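N-acetyl-beta-D glucosaminidase (Rhizomucor miehei CAU432, PDB 4ZM6) probably hydrolyses N-acetylglucosamine from beta-glycosides through a glycoside hydrolase family 3 domain and acetylates glucosamine with acetyl-CoA through a GCN5-related region. Local coordinates at residues 32-37 with 64-69; 39-44 with 74-79; 116-121 with 167-172. All coordinates share one frame; numbering follows the deposited sequence.

Contact 1: residues 32-37 with 64-69; sequences DLIENH and QIARNA
Ile34 and Glu35 of helix 28-37 meet Ile65, Ala66 and Ala69 at the end of helix 52-68, two neighbouring helices in the outer layer of the family 3 N-terminal domain. The short axes come within 9.0 Å and run almost the same way, 14° apart. No hydrogen bond joins the two segments, and small apolar groups make most of the contact. Ile34 meets the other helix with its CG2 methyl. With CG1 beside the backbone N (chi1 -64°), CG2 stands anti to it and rests against the backbone and methyl of Ala66, with Ile34 CG2 3.8 Å from Ala66 CA and 4.0 Å from Ala66 CB. The same methyl reaches more loosely to the CG2 of Ile65. Each helix follows a parallel strand, 17-19 for the first and 41-44 for the second, so the pair belongs to successive beta-alpha units, as expected of the TIM-barrel clan to which the domain is assigned. Leu75, in the loop leading to the next strand, packs on both Ile34 and Ala66. Glu35, the exposed member of the contact, adds its aliphatic part. Its CG, anti to the backbone N (chi1 -160°), sits 3.7 Å from Ala69 CB, which also approaches Glu35 CA. Beyond CG the chain is extended and crosses the Ile65 side chain at about a right angle, bringing Glu35 OE2 to 4.1 Å from Ile65 CG2. This is contact of a carboxylate oxygen with a methyl. Ala69 follows directly on the last helical residue, Asn68, yet its backbone N still bonds to Ile65 O. That bond ties Ala69 back to the final turn, where its CB faces helix 28-37 and its CA lies 5.1 Å from the CA of Glu35.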
loop_
_atom_site.group_PDB
_atom_site.type_symbol
_atom_site.label_atom_id
_atom_site.label_comp_id
_atom_site.label_asym_id
_atom_site.label_seq_id
_atom_site.Cartn_x
_atom_site.Cartn_y
_atom_site.Cartn_z
ATOM N N ASP A 32 47.688 17.580 -3.217
ATOM C CA ASP A 32 47.897 18.040 -1.841
ATOM C C ASP A 32 46.817 17.479 -0.920
ATOM O O ASP A 32 47.126 16.853 0.096
ATOM C CB ASP A 32 47.902 19.576 -1.777
ATOM C CG ASP A 32 48.041 20.116 -0.353
ATOM O OD1 ASP A 32 48.707 19.470 0.487
ATOM O OD2 ASP A 32 47.483 21.200 -0.076
ATOM N N LEU A 33 45.558 17.704 -1.297
ATOM C CA LEU A 33 44.401 17.289 -0.493
ATOM C C LEU A 33 44.435 15.802 -0.156
ATOM O O LEU A 33 44.235 15.419 0.998
ATOM C CB LEU A 33 43.092 17.625 -1.217
ATOM C CG LEU A 33 42.754 19.112 -1.361
ATOM C CD1 LEU A 33 41.557 19.310 -2.279
ATOM C CD2 LEU A 33 42.500 19.748 -0.001
ATOM N N ILE A 34 44.698 14.976 -1.167
ATOM C CA ILE A 34 44.793 13.530 -0.973
ATOM C C ILE A 34 45.969 13.212 -0.047
ATOM O O ILE A 34 45.798 12.563 0.987
ATOM C CB ILE A 34 44.960 12.776 -2.320
ATOM C CG1 ILE A 34 43.723 12.961 -3.209
ATOM C CG2 ILE A 34 45.176 11.283 -2.093
ATOM C CD1 ILE A 34 43.984 12.712 -4.681
ATOM N N GLU A 35 47.148 13.710 -0.411
ATOM C CA GLU A 35 48.398 13.316 0.243
ATOM C C GLU A 35 48.545 13.839 1.680
ATOM O O GLU A 35 48.988 13.102 2.565
ATOM C CB GLU A 35 49.591 13.747 -0.617
ATOM C CG GLU A 35 50.888 13.011 -0.309
ATOM C CD GLU A 35 51.865 13.008 -1.474
ATOM O OE1 GLU A 35 53.037 12.642 -1.247
ATOM O OE2 GLU A 35 51.470 13.362 -2.608
ATOM N N ASN A 36 48.165 15.096 1.906
ATOM C CA ASN A 36 48.308 15.736 3.223
ATOM C C ASN A 36 47.095 15.546 4.127
ATOM O O ASN A 36 47.237 15.214 5.306
ATOM C CB ASN A 36 48.576 17.239 3.067
ATOM C CG ASN A 36 50.011 17.541 2.685
ATOM O OD1 ASN A 36 50.879 17.660 3.550
ATOM N ND2 ASN A 36 50.268 17.679 1.385
ATOM N N HIS A 37 45.908 15.760 3.564
ATOM C CA HIS A 37 44.674 15.862 4.344
ATOM C C HIS A 37 43.755 14.636 4.244
ATOM O O HIS A 37 42.601 14.696 4.675
ATOM C CB HIS A 37 43.929 17.128 3.920
ATOM C CG HIS A 37 44.803 18.343 3.880
ATOM N ND1 HIS A 37 44.989 19.161 4.973
ATOM C CD2 HIS A 37 45.561 18.862 2.887
ATOM C CE1 HIS A 37 45.815 20.140 4.651
ATOM N NE2 HIS A 37 46.178 19.981 3.391
ATOM N N GLN A 64 46.860 5.801 -7.528
ATOM C CA GLN A 64 48.281 5.574 -7.244
ATOM C C GLN A 64 48.784 6.496 -6.142
ATOM O O GLN A 64 49.390 6.045 -5.169
ATOM C CB GLN A 64 49.135 5.778 -8.508
ATOM C CG GLN A 64 49.347 4.523 -9.346
ATOM C CD GLN A 64 50.196 3.457 -8.662
ATOM O OE1 GLN A 64 50.340 2.348 -9.181
ATOM N NE2 GLN A 64 50.761 3.782 -7.499
ATOM N N ILE A 65 48.521 7.788 -6.311
ATOM C CA ILE A 65 48.921 8.813 -5.344
ATOM C C ILE A 65 48.317 8.549 -3.963
ATOM O O ILE A 65 48.964 8.790 -2.941
ATOM C CB ILE A 65 48.517 10.219 -5.844
ATOM C CG1 ILE A 65 49.377 10.611 -7.054
ATOM C CG2 ILE A 65 48.659 11.264 -4.743
ATOM C CD1 ILE A 65 48.731 11.637 -7.960
ATOM N N ALA A 66 47.083 8.051 -3.943
ATOM C CA ALA A 66 46.396 7.724 -2.698
ATOM C C ALA A 66 47.074 6.578 -1.952
ATOM O O ALA A 66 47.171 6.610 -0.724
ATOM C CB ALA A 66 44.941 7.380 -2.974
ATOM N N ARG A 67 47.536 5.569 -2.690
ATOM C CA ARG A 67 48.189 4.406 -2.080
ATOM C C ARG A 67 49.586 4.747 -1.565
ATOM O O ARG A 67 49.953 4.356 -0.453
ATOM C CB ARG A 67 48.269 3.241 -3.068
ATOM C CG ARG A 67 48.875 1.978 -2.465
ATOM C CD ARG A 67 48.224 0.729 -3.031
ATOM N NE ARG A 67 48.502 -0.490 -2.271
ATOM C CZ ARG A 67 48.016 -0.772 -1.061
ATOM N NH1 ARG A 67 47.238 0.091 -0.415
ATOM N NH2 ARG A 67 48.329 -1.925 -0.479
ATOM N N ASN A 68 50.360 5.462 -2.381
ATOM C CA ASN A 68 51.678 5.951 -1.970
ATOM C C ASN A 68 51.595 6.837 -0.731
ATOM O O ASN A 68 52.466 6.777 0.137
ATOM C CB ASN A 68 52.360 6.731 -3.107
ATOM C CG ASN A 68 53.086 5.831 -4.096
ATOM O OD1 ASN A 68 53.182 4.613 -3.916
ATOM N ND2 ASN A 68 53.620 6.440 -5.148
ATOM N N ALA A 69 50.538 7.645 -0.652
ATOM C CA ALA A 69 50.335 8.555 0.476
ATOM C C ALA A 69 49.862 7.868 1.765
ATOM O O ALA A 69 49.679 8.538 2.781
ATOM C CB ALA A 69 49.362 9.654 0.087
#

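Contact 2: residues 39-44 with 74-79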
loop_
_atom_site.group_PDB
_atom_site.type_symbol
_atom_site.label_atom_id
_atom_site.label_comp_id
_atom_site.label_asym_id
_atom_site.label_seq_id
_atom_site.Cartn_x
_atom_site.Cartn_y
_atom_site.Cartn_z
ATOM N N LEU A 39 42.068 13.063 1.934
ATOM C CA LEU A 39 40.808 13.166 1.183
ATOM C C LEU A 39 40.371 11.765 0.755
ATOM O O LEU A 39 41.184 10.997 0.236
ATOM C CB LEU A 39 40.973 14.058 -0.057
ATOM C CG LEU A 39 39.826 14.987 -0.488
ATOM C CD1 LEU A 39 39.928 15.282 -1.981
ATOM C CD2 LEU A 39 38.448 14.436 -0.171
ATOM N N GLY A 40 39.098 11.435 0.979
ATOM C CA GLY A 40 38.586 10.085 0.737
ATOM C C GLY A 40 37.754 9.870 -0.516
ATOM O O GLY A 40 37.518 8.724 -0.901
ATOM N N SER A 41 37.290 10.950 -1.143
ATOM C CA SER A 41 36.424 10.842 -2.315
ATOM C C SER A 41 36.683 11.968 -3.314
ATOM O O SER A 41 36.963 13.099 -2.927
ATOM C CB SER A 41 34.950 10.862 -1.893
ATOM O OG SER A 41 34.743 10.187 -0.659
ATOM N N ILE A 42 36.577 11.640 -4.598
ATOM C CA ILE A 42 36.739 12.603 -5.685
ATOM C C ILE A 42 35.438 12.656 -6.473
ATOM O O ILE A 42 34.687 11.681 -6.493
ATOM C CB ILE A 42 37.877 12.182 -6.645
ATOM C CG1 ILE A 42 39.193 11.972 -5.882
ATOM C CG2 ILE A 42 38.062 13.200 -7.768
ATOM C CD1 ILE A 42 39.734 13.213 -5.199
ATOM N N ILE A 43 35.178 13.793 -7.118
ATOM C CA ILE A 43 34.057 13.926 -8.056
ATOM C C ILE A 43 34.566 14.477 -9.389
ATOM O O ILE A 43 35.444 15.338 -9.418
ATOM C CB ILE A 43 32.912 14.808 -7.490
ATOM C CG1 ILE A 43 31.828 15.038 -8.556
ATOM C CG2 ILE A 43 33.442 16.135 -6.962
ATOM C CD1 ILE A 43 30.522 15.585 -8.017
ATOM N N LEU A 44 34.006 13.970 -10.483
ATOM C CA LEU A 44 34.440 14.330 -11.830
ATOM C C LEU A 44 33.292 14.891 -12.671
ATOM O O LEU A 44 32.119 14.591 -12.428
ATOM C CB LEU A 44 35.026 13.104 -12.531
ATOM C CG LEU A 44 36.131 12.333 -11.800
ATOM C CD1 LEU A 44 36.564 11.138 -12.636
ATOM C CD2 LEU A 44 37.319 13.229 -11.498
ATOM N N PRO A 74 40.973 2.700 -0.525
ATOM C CA PRO A 74 41.049 3.447 -1.783
ATOM C C PRO A 74 40.056 4.596 -1.859
ATOM O O PRO A 74 39.068 4.618 -1.130
ATOM C CB PRO A 74 40.729 2.397 -2.859
ATOM C CG PRO A 74 40.758 1.072 -2.177
ATOM C CD PRO A 74 40.489 1.322 -0.728
ATOM N N LEU A 75 40.343 5.549 -2.735
ATOM C CA LEU A 75 39.454 6.675 -2.983
ATOM C C LEU A 75 38.144 6.229 -3.613
ATOM O O LEU A 75 38.093 5.216 -4.313
ATOM C CB LEU A 75 40.114 7.684 -3.934
ATOM C CG LEU A 75 41.418 8.364 -3.513
ATOM C CD1 LEU A 75 41.863 9.330 -4.602
ATOM C CD2 LEU A 75 41.262 9.085 -2.185
ATOM N N PHE A 76 37.091 6.995 -3.347
ATOM C CA PHE A 76 35.881 6.953 -4.148
ATOM C C PHE A 76 36.077 7.962 -5.269
ATOM O O PHE A 76 36.618 9.041 -5.042
ATOM C CB PHE A 76 34.644 7.333 -3.322
ATOM C CG PHE A 76 33.859 6.157 -2.800
ATOM C CD1 PHE A 76 33.333 5.214 -3.674
ATOM C CD2 PHE A 76 33.603 6.019 -1.440
ATOM C CE1 PHE A 76 32.596 4.138 -3.199
ATOM C CE2 PHE A 76 32.865 4.948 -0.960
ATOM C CZ PHE A 76 32.361 4.005 -1.839
ATOM N N ILE A 77 35.641 7.607 -6.472
ATOM C CA ILE A 77 35.674 8.510 -7.618
ATOM C C ILE A 77 34.257 8.602 -8.188
ATOM O O ILE A 77 33.820 7.743 -8.959
ATOM C CB ILE A 77 36.671 8.020 -8.685
ATOM C CG1 ILE A 77 38.077 7.940 -8.083
ATOM C CG2 ILE A 77 36.664 8.938 -9.905
ATOM C CD1 ILE A 77 39.138 7.461 -9.054
ATOM N N ALA A 78 33.549 9.657 -7.799
ATOM C CA ALA A 78 32.133 9.804 -8.108
ATOM C C ALA A 78 31.889 10.600 -9.387
ATOM O O ALA A 78 32.809 11.195 -9.943
ATOM C CB ALA A 78 31.419 10.460 -6.937
ATOM N N VAL A 79 30.635 10.600 -9.837
ATOM C CA VAL A 79 30.233 11.311 -11.046
ATOM C C VAL A 79 28.702 11.434 -11.129
ATOM O O VAL A 79 27.977 10.559 -10.655
ATOM C CB VAL A 79 30.776 10.597 -12.307
ATOM C CG1 VAL A 79 30.038 9.292 -12.564
ATOM C CG2 VAL A 79 30.685 11.503 -13.523
#
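Strands 41-44 and 76-79 pair in parallel with a signed crossing angle of -28°, aligning Ser41 with Phe76, Ile42 with Ile77 and Ile43 with Ala78. Four backbone bonds form the ladder: Phe76 N to Gly40 O, Ile42 N to Phe76 O (2.6 Å), Ala78 N to Ile42 O (2.7 Å) and Leu44 N to Ala78 O (3.1 Å). Ile42 thus uses both its N-H and its carbonyl toward the same strand; the bond from Ala78 is nearly straight, 174° at the hydrogen, whereas the one from Leu44 is bent to 143°. On the sheet face carrying Ile42, Leu44 and Ile77, the Leu44 CD1 methyl meets Ile77 CG2 at 3.5 Å, the two side chains crossing obliquely. Leu75, just before the strand, brings its CD1 to 4.0 Å from Ile42 CG1. On the other face Ser41 CB lies 3.8 Å from Phe76 CB, and Ser41 OG sits at the edge of the Phe76 ring, near its plane. The pair is the sheet half of a beta-alpha-beta crossover whose helix, 52-68, packs Thr59 and Gln63 against Ile77. Strand 17-19 flanks 41-44, with Met18 touching Ser41 and Ala78; beyond 76-79 comes strand 129-130, whose Trp129 meets the Phe76 ring edge-to-face, while Leu336 and Lys337 of helix 323-340 also touch Phe76.

Contact 3: residues 116-121 with 167-172; sequences MAISKE and EGYQRG
Met116 opens the contact against Gly168, where helices 108-125 and 155-171, the helices before and after strand 129-130 in the family 3 N-terminal domain, approach to 7.4 Å between short axes that cross at -30°. Gly168 has no side chain, which lets the backbones close in: Met116 CA makes a CA-H...O contact of 3.5 Å with Gly168 O, and Met116 CG rests 3.6 Å from Gly168 CA. Next along this face, Ile118 and Tyr169 lie side by side, pointing the same way. With CG1 beside the backbone N (chi1 -75°), the CG2 methyl of Ile118 touches Tyr169 CE1 at 3.8 Å, at the ring edge and near its plane. Ser119 turns its CB to the carbonyl of Tyr169, while Ser119 OG hydrogen-bonds to Ala115 O in its own helix and also lies 2.8 Å from Met116 O. Glu167 and Arg171 form a salt bridge within their helix, and each has a second ionic partner, Arg640 for Glu167 and the terminal carboxylate of Phe858 for Arg171, linking the domain to the acetyltransferase part. Where the second helix ends, Ser119 OG stands 3.8 Å from the bare CA of Gly172.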
loop_
_atom_site.group_PDB
_atom_site.type_symbol
_atom_site.label_atom_id
_atom_site.label_comp_id
_atom_site.label_asym_id
_atom_site.label_seq_id
_atom_site.Cartn_x
_atom_site.Cartn_y
_atom_site.Cartn_z
ATOM N N MET A 116 22.660 -1.097 -15.040
ATOM C CA MET A 116 23.660 -2.159 -15.060
ATOM C C MET A 116 24.691 -1.879 -16.142
ATOM O O MET A 116 25.893 -1.923 -15.884
ATOM C CB MET A 116 23.008 -3.516 -15.327
ATOM C CG MET A 116 22.107 -4.012 -14.210
ATOM S SD MET A 116 21.266 -5.542 -14.658
ATOM C CE MET A 116 22.561 -6.717 -14.269
ATOM N N ALA A 117 24.204 -1.592 -17.348
ATOM C CA ALA A 117 25.054 -1.255 -18.491
ATOM C C ALA A 117 25.970 -0.061 -18.210
ATOM O O ALA A 117 27.139 -0.062 -18.605
ATOM C CB ALA A 117 24.194 -0.970 -19.709
ATOM N N ILE A 118 25.436 0.949 -17.529
ATOM C CA ILE A 118 26.200 2.150 -17.202
ATOM C C ILE A 118 27.240 1.860 -16.133
ATOM O O ILE A 118 28.374 2.316 -16.241
ATOM C CB ILE A 118 25.269 3.307 -16.759
ATOM C CG1 ILE A 118 24.564 3.905 -17.980
ATOM C CG2 ILE A 118 26.026 4.391 -15.996
ATOM C CD1 ILE A 118 25.488 4.545 -19.002
ATOM N N SER A 119 26.861 1.114 -15.102
ATOM C CA SER A 119 27.794 0.816 -14.011
ATOM C C SER A 119 28.997 0.017 -14.517
ATOM O O SER A 119 30.124 0.241 -14.080
ATOM C CB SER A 119 27.087 0.089 -12.856
ATOM O OG SER A 119 26.144 -0.846 -13.338
ATOM N N LYS A 120 28.745 -0.899 -15.448
ATOM C CA LYS A 120 29.806 -1.669 -16.101
ATOM C C LYS A 120 30.811 -0.721 -16.754
ATOM O O LYS A 120 32.011 -0.816 -16.508
ATOM C CB LYS A 120 29.201 -2.606 -17.154
ATOM C CG LYS A 120 30.095 -3.752 -17.610
ATOM C CD LYS A 120 29.406 -4.540 -18.722
ATOM C CE LYS A 120 29.825 -6.005 -18.771
ATOM N NZ LYS A 120 31.175 -6.205 -19.367
ATOM N N GLU A 121 30.302 0.207 -17.567
ATOM C CA GLU A 121 31.140 1.200 -18.237
ATOM C C GLU A 121 31.904 2.063 -17.234
ATOM O O GLU A 121 33.115 2.212 -17.341
ATOM C CB GLU A 121 30.305 2.084 -19.173
ATOM C CG GLU A 121 29.832 1.364 -20.431
ATOM C CD GLU A 121 29.233 2.291 -21.481
ATOM O OE1 GLU A 121 29.283 3.529 -21.305
ATOM O OE2 GLU A 121 28.706 1.774 -22.493
ATOM N N GLU A 167 19.235 -0.762 -7.757
ATOM C CA GLU A 167 19.629 -2.153 -7.951
ATOM C C GLU A 167 20.651 -2.229 -9.081
ATOM O O GLU A 167 21.784 -2.642 -8.868
ATOM C CB GLU A 167 18.412 -3.048 -8.262
ATOM C CG GLU A 167 18.763 -4.404 -8.875
ATOM C CD GLU A 167 17.617 -5.401 -8.866
ATOM O OE1 GLU A 167 17.749 -6.465 -9.498
ATOM O OE2 GLU A 167 16.581 -5.137 -8.232
ATOM N N GLY A 168 20.250 -1.805 -10.273
ATOM C CA GLY A 168 21.103 -1.903 -11.458
ATOM C C GLY A 168 22.518 -1.391 -11.258
ATOM O O GLY A 168 23.486 -2.083 -11.581
ATOM N N TYR A 169 22.637 -0.180 -10.717
ATOM C CA TYR A 169 23.940 0.446 -10.512
ATOM C C TYR A 169 24.770 -0.344 -9.520
ATOM O O TYR A 169 25.919 -0.669 -9.798
ATOM C CB TYR A 169 23.794 1.887 -10.006
ATOM C CG TYR A 169 23.300 2.882 -11.037
ATOM C CD1 TYR A 169 23.929 3.014 -12.271
ATOM C CD2 TYR A 169 22.224 3.717 -10.763
ATOM C CE1 TYR A 169 23.485 3.936 -13.207
ATOM C CE2 TYR A 169 21.768 4.637 -11.694
ATOM C CZ TYR A 169 22.401 4.747 -12.913
ATOM O OH TYR A 169 21.946 5.666 -13.834
ATOM N N GLN A 170 24.175 -0.653 -8.370
ATOM C CA GLN A 170 24.881 -1.332 -7.278
ATOM C C GLN A 170 25.162 -2.793 -7.593
ATOM O O GLN A 170 26.098 -3.388 -7.061
ATOM C CB GLN A 170 24.087 -1.211 -5.985
ATOM C CG GLN A 170 23.935 0.226 -5.527
ATOM C CD GLN A 170 23.222 0.355 -4.204
ATOM O OE1 GLN A 170 22.503 -0.544 -3.771
ATOM N NE2 GLN A 170 23.418 1.478 -3.550
ATOM N N ARG A 171 24.350 -3.362 -8.470
ATOM C CA ARG A 171 24.561 -4.714 -8.954
ATOM C C ARG A 171 25.875 -4.782 -9.731
ATOM O O ARG A 171 26.570 -5.801 -9.699
ATOM C CB ARG A 171 23.385 -5.127 -9.841
ATOM C CG ARG A 171 23.108 -6.608 -9.876
ATOM C CD ARG A 171 21.646 -6.872 -9.586
ATOM N NE ARG A 171 21.405 -8.302 -9.446
ATOM C CZ ARG A 171 20.361 -8.841 -8.827
ATOM N NH1 ARG A 171 19.428 -8.078 -8.266
ATOM N NH2 ARG A 171 20.255 -10.163 -8.767
ATOM N N GLY A 172 26.214 -3.690 -10.417
ATOM C CA GLY A 172 27.496 -3.560 -11.111
ATOM C C GLY A 172 28.634 -3.020 -10.250
ATOM O O GLY A 172 29.594 -2.455 -10.776
#

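Overall arrangement
From the N terminus, helix 28-37 leads into strand 41-44, helix 52-68 and strand 76-79. Contact 1 closes a loop between the two helices that includes strand 41-44, and contact 2 closes the loop from that strand, through helix 52-68, to the next. Their segments alternate, so the loops cross. The two also touch directly: Leu39 packs on Leu33 and Ile34, joining helix 28-37 to the loop that leads into strand 41-44. Contact 3 comes afterwards in series, closing a loop round strand 129-130. It does not touch contact 2, whose nearest atoms are about 7 Å away, and ties two later helices of the same domain together.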